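Transcarboxylase 5S subunit (Propionibacterium freudenreichii subsp. shermanii, PDB 1RQE) catalyses transfer of the carboxyl group from the biotin of the 1.3S subunit to pyruvate, forming oxaloacetate, as a cobalt-dependent homodimer within transcarboxylase. Local coordinates at the interface of chains A and B. Coordinates in Å, arbitrary orientation; residue numbers count along the deposited sequence, not the author numbering. Chains: chain A/B, transcarboxylase 5S subunit.

The interface of chains A and B. Residues chain A 202, 233, 311, 314; chain B 266-267, 270, 273.
A:Lys202 reaches across the homodimer interface and sets its ammonium group between the carboxylates of B:Glu270 and B:Glu273. The subunit belongs to the DRE-TIM pyruvate carboxyltransferase family, whose catalytic domain is a TIM barrel. The two-fold axis repeats this patch with the chains exchanged. On the B side, helix 265-270 supplies B:Glu266, B:Ser267 and B:Glu270, and B:Glu273 follows in a loop. The lysine chain is stretched out past CG, which carries NZ out to both acids. The salt bridge from NZ of A:Lys202 to OE1 of B:Glu273 is 2.6 Å long, nearly in line with the C-O bond of that carboxylate. The second salt bridge, NZ of A:Lys202 to OE1 of B:Glu270, measures 2.8 Å. It meets the anti side of the oxygen, 20° out of the carboxylate plane. NZ also makes a weak hydrogen bond to the backbone O of B:Glu270. CE of A:Lys202 lies over one face of the ring of A:Phe314, toward its rim. An alanine in place of A:Lys202 would probably leave the two glutamates facing each other without their shared countercharge and take the methylene cover from the ring of A:Phe314. B:Glu270 bends at chi2 (-78°), and its side chain runs alongside that of A:Phe314, antiparallel to it. Its carboxylate is turned 35° from the ring plane, and CD of B:Glu270 is 3.7 Å from CD1 of A:Phe314. The other carboxylate oxygen, OE2 of B:Glu270, is 2.7 Å from the O of water 1. The same water O lies 2.5 Å from the hydroxyl OG1 of A:Thr311, so B:Glu270 holds the lysine directly through OE1 and the threonine through water by OE2. A:Thr311 crosses the side chain of B:Glu266 at about a right angle. The methyl CG2 of A:Thr311 packs on CB of B:Glu266 at 3.6 Å. Beside the same helix, CG1 of A:Val233 lies 3.4 Å from the backbone O of B:Ser267.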
loop_
_atom_site.group_PDB
_atom_site.type_symbol
_atom_site.label_atom_id
_atom_site.label_comp_id
_atom_site.label_asym_id
_atom_site.label_seq_id
_atom_site.Cartn_x
_atom_site.Cartn_y
_atom_site.Cartn_z
ATOM N N LYS A 202 -8.247 -10.595 7.973
ATOM C CA LYS A 202 -7.285 -10.018 8.880
ATOM C C LYS A 202 -6.191 -11.035 9.164
ATOM O O LYS A 202 -6.328 -12.213 8.840
ATOM C CB LYS A 202 -7.984 -9.541 10.154
ATOM C CG LYS A 202 -8.748 -8.232 9.916
ATOM C CD LYS A 202 -9.295 -7.616 11.196
ATOM C CE LYS A 202 -9.856 -6.229 10.927
ATOM N NZ LYS A 202 -10.324 -5.565 12.162
ATOM N N VAL A 233 -4.636 -4.075 5.086
ATOM C CA VAL A 233 -4.136 -5.013 6.097
ATOM C C VAL A 233 -3.745 -6.394 5.568
ATOM O O VAL A 233 -3.178 -7.204 6.306
ATOM C CB VAL A 233 -5.196 -5.279 7.222
ATOM C CG1 VAL A 233 -5.903 -3.987 7.619
ATOM C CG2 VAL A 233 -6.218 -6.335 6.760
ATOM N N THR A 311 -10.875 1.242 5.042
ATOM C CA THR A 311 -11.141 0.267 6.087
ATOM C C THR A 311 -12.603 0.305 6.511
ATOM O O THR A 311 -13.031 -0.484 7.358
ATOM C CB THR A 311 -10.298 0.551 7.349
ATOM O OG1 THR A 311 -10.674 1.823 7.892
ATOM C CG2 THR A 311 -8.812 0.564 7.029
ATOM N N PHE A 314 -14.902 -2.729 7.305
ATOM C CA PHE A 314 -14.850 -3.487 8.562
ATOM C C PHE A 314 -16.005 -3.140 9.492
ATOM O O PHE A 314 -16.427 -3.968 10.296
ATOM C CB PHE A 314 -13.520 -3.267 9.285
ATOM C CG PHE A 314 -12.378 -3.986 8.650
ATOM C CD1 PHE A 314 -11.236 -3.300 8.253
ATOM C CD2 PHE A 314 -12.452 -5.357 8.420
ATOM C CE1 PHE A 314 -10.176 -3.969 7.628
ATOM C CE2 PHE A 314 -11.397 -6.036 7.796
ATOM C CZ PHE A 314 -10.258 -5.336 7.401
ATOM N N GLU B 266 -5.436 3.636 10.146
ATOM C CA GLU B 266 -6.584 2.729 10.240
ATOM C C GLU B 266 -6.222 1.268 9.981
ATOM O O GLU B 266 -6.667 0.376 10.703
ATOM C CB GLU B 266 -7.691 3.161 9.273
ATOM C CG GLU B 266 -8.291 4.520 9.586
ATOM C CD GLU B 266 -7.778 5.605 8.670
ATOM O OE1 GLU B 266 -6.540 5.785 8.588
ATOM O OE2 GLU B 266 -8.617 6.278 8.032
ATOM N N SER B 267 -5.421 1.030 8.947
ATOM C CA SER B 267 -4.984 -0.316 8.604
ATOM C C SER B 267 -4.189 -0.964 9.747
ATOM O O SER B 267 -4.421 -2.119 10.104
ATOM C CB SER B 267 -4.124 -0.263 7.342
ATOM O OG SER B 267 -4.903 0.112 6.225
ATOM N N GLU B 270 -6.618 -1.746 12.496
ATOM C CA GLU B 270 -7.500 -2.863 12.148
ATOM C C GLU B 270 -6.815 -4.239 12.056
ATOM O O GLU B 270 -7.409 -5.259 12.411
ATOM C CB GLU B 270 -8.206 -2.577 10.813
ATOM C CG GLU B 270 -9.181 -1.408 10.826
ATOM C CD GLU B 270 -10.527 -1.729 11.475
ATOM O OE1 GLU B 270 -10.685 -2.821 12.065
ATOM O OE2 GLU B 270 -11.434 -0.879 11.399
ATOM N N GLU B 273 -6.727 -6.881 15.322
ATOM C CA GLU B 273 -7.841 -7.598 15.921
ATOM C C GLU B 273 -7.584 -9.083 16.118
ATOM O O GLU B 273 -7.268 -9.789 15.160
ATOM C CB GLU B 273 -9.113 -7.425 15.091
ATOM C CG GLU B 273 -10.390 -7.590 15.925
ATOM C CD GLU B 273 -11.655 -7.507 15.096
ATOM O OE1 GLU B 273 -11.598 -6.917 13.995
ATOM O OE2 GLU B 273 -12.704 -8.021 15.552
HETATM O O HOH W 1 -11.267 1.598 10.289
#